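Local structure of putative immunoglobulin A1 protease (Bacteroides ovatus, 3N6Z) at residues 170-175 and 357-362; 201-206 and 346-351. The protein is of unproven activity but may be a hydrolase that cleaves immunoglobulin A1, and is built largely as a parallel beta-solenoid. All blocks are in the same frame, centred on the assembly; numbering follows the deposited sequence.

Interactions 1 and 2 are neighbouring halves of one packing arrangement, their centres about 7 Å apart. Strands 172-174 and 204-206 lie side by side in a parallel sheet of the solenoid, while 349-350 and 358-359 form a small antiparallel pair near the C-terminus that folds back against it. Along the chain, interaction 2 is nested within the loop that interaction 1 closes. Hydroxyl pairs tie the segments together: S362 OG lies 2.7 Å from Y205 OH, and T173 OG1 lies 2.8 Å from S206 OG, both probable hydrogen bonds. The rings of Y172 and Y205 stack, and F359 meets Y205 and W349 edge-to-face. No catalytic or ligand site can be placed here.

Interaction 1: 170-175 and 357-362; sequences NCYTTG and PIFQWS
Y172 holds its CG between the backbone N and the carbonyl carbon, the crowded position (chi1 78°), which turns the ring's base toward the 357-362 segment; its rim then meets F359, W361 and S362. F359 CG lies beside its own N (chi1 -59°). The two side chains run past each other in opposite directions, their rings meeting obliquely (planes 82° apart), with Y172 CD2 3.8 Å from F359 CD2. CE2, next on the tyrosine rim, reaches 3.9 Å from W361 CZ3 and 3.4 Å from S362 OG. A type I turn from F359 to S362 doubles the tail back and gathers these partners; within it F359 N donates to S362 OG (2.9 Å), which Y205 also binds. A serine suits this place, being small enough to lie against the tyrosine yet able to tie the turn. Indole and phenyl also pack together, F359 CD2 lying over one face of W361 near the rim. The far end of Y172 passes S362 to hydrogen-bond E363 N through OH. An alanine at Y172 would probably open a gap beside F359 and W361 and leave that terminal N-H without its mate. No hydrogen bond joins the two segments. Instead, backbone oxygens face ring edges, N170 O 3.3 Å from W361 CZ2 and C171 O 3.5 Å from F359 CZ, an arrangement consistent with weak attraction to the slightly positive aromatic hydrogens.

Interaction 2: 201-206 and 346-351; sequences IKNCYS and PNLWKK
N203 reaches across to L348 and W349, and its side chain changes character on the way. CB rests against L348 CD2 at 3.6 Å, an aliphatic contact at the base of the chain. CG, the amide carbon, is still beside that methyl, with L348 CD2 3.8 Å away. At the tip, OD1 accepts the hydrogen bond from W349 NE1, at 3.0 Å and with an N-H...O angle of 159°. The oxygen lies close to the plane of the indole, where the N-H points, although the donor is tilted 34° from the plane of the amide. A buried tryptophan N-H needs an acceptor, and the asparagine carbonyl supplies it. The backbone of N203 takes up a left-handed helical conformation, which asparagine tolerates well, and there the chain turns the corner between strands 200-202 and 204-206. Such corners recur in a parallel beta-solenoid, and N203 touches N170 and N236, which precede the neighbouring strands 172-174 and 237-239, so asparagines occupy the equivalent corner on successive turns. W349 comes from the tail that follows helix 334-344; its CG is placed beside the backbone N, anti to the carbonyl carbon (chi1 -62°), which starts the indole on its way toward the corner at N203. The benzo edge of the indole continues down the strand: C204 O sits at that edge, near the ring plane, 3.8 Å from W349 CH2, and CZ3 lies 3.6 Å from Y205 CD1. The tyrosine and indole meet rim to rim, neither ring over the face of the other, their centroids 5.8 Å apart. L348 CD2, besides touching N203, covers one face of the indole near its rim, where a branched aliphatic residue fits well. The far end of the Y205 ring leads away from W349, its hydroxyl bound to S362.

Interaction 1: 170-175 and 357-362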
loop_
_atom_site.group_PDB
_atom_site.type_symbol
_atom_site.label_atom_id
_atom_site.label_comp_id
_atom_site.label_asym_id
_atom_site.label_seq_id
_atom_site.Cartn_x
_atom_site.Cartn_y
_atom_site.Cartn_z
ATOM N N ASN A 170 4.616 8.814 -2.824
ATOM C CA ASN A 170 5.440 9.415 -1.765
ATOM C C ASN A 170 4.895 9.070 -0.376
ATOM O O ASN A 170 4.752 9.948 0.485
ATOM C CB ASN A 170 5.583 10.944 -1.890
ATOM C CG ASN A 170 5.914 11.419 -3.272
ATOM O OD1 ASN A 170 6.575 10.757 -4.071
ATOM N ND2 ASN A 170 5.426 12.627 -3.571
ATOM N N CYS A 171 4.567 7.796 -0.170
ATOM C CA CYS A 171 4.044 7.331 1.101
ATOM C C CYS A 171 4.848 6.144 1.626
ATOM O O CYS A 171 5.542 5.469 0.871
ATOM C CB CYS A 171 2.563 6.934 0.998
ATOM S SG CYS A 171 1.450 8.282 0.616
ATOM N N TYR A 172 4.694 5.846 2.907
ATOM C CA TYR A 172 5.304 4.667 3.481
ATOM C C TYR A 172 4.486 4.121 4.608
ATOM O O TYR A 172 3.652 4.829 5.198
ATOM C CB TYR A 172 6.746 4.937 3.915
ATOM C CG TYR A 172 6.959 5.693 5.219
ATOM C CD1 TYR A 172 7.118 5.006 6.411
ATOM C CD2 TYR A 172 7.129 7.074 5.225
ATOM C CE1 TYR A 172 7.442 5.684 7.600
ATOM C CE2 TYR A 172 7.426 7.768 6.413
ATOM C CZ TYR A 172 7.604 7.067 7.578
ATOM O OH TYR A 172 7.951 7.739 8.739
ATOM N N THR A 173 4.712 2.843 4.902
ATOM C CA THR A 173 4.100 2.172 6.035
ATOM C C THR A 173 5.085 1.319 6.803
ATOM O O THR A 173 6.034 0.743 6.242
ATOM C CB THR A 173 2.895 1.292 5.649
ATOM O OG1 THR A 173 3.361 0.175 4.903
ATOM C CG2 THR A 173 1.870 2.071 4.810
ATOM N N THR A 174 4.844 1.252 8.096
ATOM C CA THR A 174 5.525 0.316 9.015
ATOM C C THR A 174 4.472 -0.266 9.938
ATOM O O THR A 174 3.401 0.325 10.142
ATOM C CB THR A 174 6.675 0.981 9.819
ATOM O OG1 THR A 174 6.178 1.583 11.030
ATOM C CG2 THR A 174 7.433 2.051 8.976
ATOM N N GLY A 175 4.777 -1.435 10.518
ATOM C CA GLY A 175 3.855 -2.129 11.405
ATOM C C GLY A 175 3.503 -3.523 10.906
ATOM O O GLY A 175 4.405 -4.301 10.593
ATOM N N PRO A 357 17.109 2.662 2.926
ATOM C CA PRO A 357 16.693 3.997 2.535
ATOM C C PRO A 357 15.303 4.355 3.071
ATOM O O PRO A 357 14.432 3.486 3.199
ATOM C CB PRO A 357 16.694 3.940 1.002
ATOM C CG PRO A 357 17.654 2.879 0.678
ATOM C CD PRO A 357 17.465 1.853 1.747
ATOM N N ILE A 358 15.139 5.624 3.373
ATOM C CA ILE A 358 13.892 6.188 3.870
ATOM C C ILE A 358 13.665 7.532 3.166
ATOM O O ILE A 358 14.424 7.890 2.288
ATOM C CB ILE A 358 13.881 6.266 5.433
ATOM C CG1 ILE A 358 15.015 7.174 5.933
ATOM C CG2 ILE A 358 13.969 4.868 6.051
ATOM C CD1 ILE A 358 14.996 7.421 7.413
ATOM N N PHE A 359 12.627 8.266 3.536
ATOM C CA PHE A 359 12.446 9.583 2.978
ATOM C C PHE A 359 13.176 10.590 3.832
ATOM O O PHE A 359 13.390 10.376 5.032
ATOM C CB PHE A 359 10.959 9.994 2.901
ATOM C CG PHE A 359 10.080 9.085 2.066
ATOM C CD1 PHE A 359 10.546 8.365 0.986
ATOM C CD2 PHE A 359 8.737 9.021 2.372
ATOM C CE1 PHE A 359 9.686 7.586 0.231
ATOM C CE2 PHE A 359 7.855 8.277 1.609
ATOM C CZ PHE A 359 8.354 7.540 0.560
ATOM N N GLN A 360 13.449 11.739 3.235
ATOM C CA GLN A 360 14.102 12.817 3.968
ATOM C C GLN A 360 13.261 13.283 5.152
ATOM O O GLN A 360 13.804 13.737 6.154
ATOM C CB GLN A 360 14.447 13.934 3.007
ATOM C CG GLN A 360 15.626 13.474 2.138
ATOM C CD GLN A 360 15.997 14.405 1.053
ATOM O OE1 GLN A 360 15.906 15.619 1.214
ATOM N NE2 GLN A 360 16.424 13.849 -0.093
ATOM N N TRP A 361 11.936 13.120 5.054
ATOM C CA TRP A 361 10.984 13.499 6.098
ATOM C C TRP A 361 10.457 12.334 6.949
ATOM O O TRP A 361 9.633 12.540 7.820
ATOM C CB TRP A 361 9.826 14.251 5.482
ATOM C CG TRP A 361 9.131 13.616 4.340
ATOM C CD1 TRP A 361 9.378 13.846 3.033
ATOM C CD2 TRP A 361 8.019 12.682 4.381
ATOM N NE1 TRP A 361 8.516 13.107 2.241
ATOM C CE2 TRP A 361 7.652 12.419 3.043
ATOM C CE3 TRP A 361 7.281 12.089 5.409
ATOM C CZ2 TRP A 361 6.593 11.558 2.702
ATOM C CZ3 TRP A 361 6.240 11.249 5.083
ATOM C CH2 TRP A 361 5.909 10.986 3.726
ATOM N N SER A 362 10.929 11.111 6.722
ATOM C CA SER A 362 10.507 9.970 7.522
ATOM C C SER A 362 10.837 10.189 8.979
ATOM O O SER A 362 11.888 10.769 9.318
ATOM C CB SER A 362 11.140 8.664 7.014
ATOM O OG SER A 362 10.729 8.347 5.687
#

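Interaction 2: 201-206 and 346-351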
loop_
_atom_site.group_PDB
_atom_site.type_symbol
_atom_site.label_atom_id
_atom_site.label_comp_id
_atom_site.label_asym_id
_atom_site.label_seq_id
_atom_site.Cartn_x
_atom_site.Cartn_y
_atom_site.Cartn_z
ATOM N N ILE A 201 1.070 2.859 -7.714
ATOM C CA ILE A 201 1.823 3.116 -6.487
ATOM C C ILE A 201 3.218 3.538 -6.910
ATOM O O ILE A 201 3.886 2.816 -7.647
ATOM C CB ILE A 201 1.874 1.891 -5.548
ATOM C CG1 ILE A 201 0.462 1.350 -5.294
ATOM C CG2 ILE A 201 2.590 2.219 -4.230
ATOM C CD1 ILE A 201 0.374 -0.002 -4.566
ATOM N N LYS A 202 3.666 4.710 -6.458
ATOM C CA LYS A 202 4.925 5.290 -6.912
ATOM C C LYS A 202 5.682 5.947 -5.764
ATOM O O LYS A 202 5.077 6.699 -4.992
ATOM C CB LYS A 202 4.643 6.334 -7.997
ATOM C CG LYS A 202 5.893 7.054 -8.545
ATOM C CD LYS A 202 5.569 8.065 -9.627
ATOM C CE LYS A 202 6.850 8.685 -10.166
ATOM N NZ LYS A 202 7.752 7.651 -10.778
ATOM N N ASN A 203 7.000 5.722 -5.692
ATOM C CA ASN A 203 7.839 6.348 -4.689
ATOM C C ASN A 203 7.323 6.060 -3.264
ATOM O O ASN A 203 7.102 6.969 -2.461
ATOM C CB ASN A 203 8.005 7.862 -4.948
ATOM C CG ASN A 203 9.124 8.160 -5.945
ATOM O OD1 ASN A 203 10.234 7.585 -5.865
ATOM N ND2 ASN A 203 8.827 9.024 -6.900
ATOM N N CYS A 204 7.167 4.776 -2.992
ATOM C CA CYS A 204 6.726 4.290 -1.688
ATOM C C CYS A 204 7.615 3.199 -1.159
ATOM O O CYS A 204 8.268 2.486 -1.897
ATOM C CB CYS A 204 5.289 3.724 -1.733
ATOM S SG CYS A 204 4.018 4.955 -2.146
ATOM N N TYR A 205 7.664 3.062 0.150
ATOM C CA TYR A 205 8.287 1.899 0.769
ATOM C C TYR A 205 7.443 1.379 1.935
ATOM O O TYR A 205 6.557 2.064 2.462
ATOM C CB TYR A 205 9.731 2.197 1.231
ATOM C CG TYR A 205 9.880 3.103 2.429
ATOM C CD1 TYR A 205 9.965 4.470 2.268
ATOM C CD2 TYR A 205 9.969 2.594 3.722
ATOM C CE1 TYR A 205 10.124 5.324 3.365
ATOM C CE2 TYR A 205 10.165 3.426 4.827
ATOM C CZ TYR A 205 10.231 4.802 4.649
ATOM O OH TYR A 205 10.391 5.664 5.735
ATOM N N SER A 206 7.740 0.151 2.334
ATOM C CA SER A 206 7.162 -0.415 3.529
ATOM C C SER A 206 8.149 -1.287 4.265
ATOM O O SER A 206 8.954 -1.985 3.635
ATOM C CB SER A 206 5.932 -1.241 3.186
ATOM O OG SER A 206 5.262 -1.749 4.324
ATOM N N PRO A 346 16.473 11.714 -5.643
ATOM C CA PRO A 346 17.341 12.188 -4.571
ATOM C C PRO A 346 16.770 13.339 -3.722
ATOM O O PRO A 346 17.273 13.598 -2.634
ATOM C CB PRO A 346 18.571 12.682 -5.332
ATOM C CG PRO A 346 18.574 11.940 -6.562
ATOM C CD PRO A 346 17.161 11.695 -6.948
ATOM N N ASN A 347 15.738 14.007 -4.229
ATOM C CA ASN A 347 15.014 15.015 -3.436
ATOM C C ASN A 347 14.072 14.430 -2.380
ATOM O O ASN A 347 13.656 15.147 -1.475
ATOM C CB ASN A 347 14.240 15.949 -4.373
ATOM C CG ASN A 347 15.156 16.731 -5.314
ATOM O OD1 ASN A 347 16.251 17.151 -4.933
ATOM N ND2 ASN A 347 14.705 16.921 -6.552
ATOM N N LEU A 348 13.727 13.139 -2.514
ATOM C CA LEU A 348 12.797 12.435 -1.633
ATOM C C LEU A 348 13.518 11.451 -0.732
ATOM O O LEU A 348 13.317 11.442 0.474
ATOM C CB LEU A 348 11.733 11.687 -2.460
ATOM C CG LEU A 348 10.779 10.781 -1.695
ATOM C CD1 LEU A 348 9.936 11.600 -0.708
ATOM C CD2 LEU A 348 9.907 9.976 -2.687
ATOM N N TRP A 349 14.331 10.596 -1.358
ATOM C CA TRP A 349 14.958 9.482 -0.678
ATOM C C TRP A 349 16.290 9.889 -0.039
ATOM O O TRP A 349 16.990 10.795 -0.519
ATOM C CB TRP A 349 15.188 8.348 -1.638
ATOM C CG TRP A 349 13.973 7.751 -2.273
ATOM C CD1 TRP A 349 13.462 8.064 -3.495
ATOM C CD2 TRP A 349 13.177 6.664 -1.772
ATOM N NE1 TRP A 349 12.395 7.239 -3.791
ATOM C CE2 TRP A 349 12.206 6.370 -2.751
ATOM C CE3 TRP A 349 13.218 5.893 -0.600
ATOM C CZ2 TRP A 349 11.274 5.350 -2.598
ATOM C CZ3 TRP A 349 12.294 4.896 -0.434
ATOM C CH2 TRP A 349 11.334 4.629 -1.429
ATOM N N LYS A 350 16.643 9.207 1.044
ATOM C CA LYS A 350 17.987 9.316 1.644
ATOM C C LYS A 350 18.408 7.982 2.207
ATOM O O LYS A 350 17.563 7.123 2.483
ATOM C CB LYS A 350 18.043 10.395 2.732
ATOM C CG LYS A 350 17.217 10.087 3.995
ATOM C CD LYS A 350 17.502 11.079 5.120
ATOM C CE LYS A 350 16.642 10.792 6.350
ATOM N NZ LYS A 350 16.884 11.783 7.458
ATOM N N LYS A 351 19.721 7.803 2.384
ATOM C CA LYS A 351 20.215 6.596 3.009
ATOM C C LYS A 351 19.890 6.683 4.498
ATOM O O LYS A 351 19.971 7.756 5.103
ATOM C CB LYS A 351 21.723 6.389 2.723
ATOM C CG LYS A 351 21.942 6.031 1.276
ATOM C CD LYS A 351 23.372 5.683 0.920
ATOM C CE LYS A 351 23.519 5.726 -0.591
ATOM N NZ LYS A 351 24.887 5.363 -1.003
#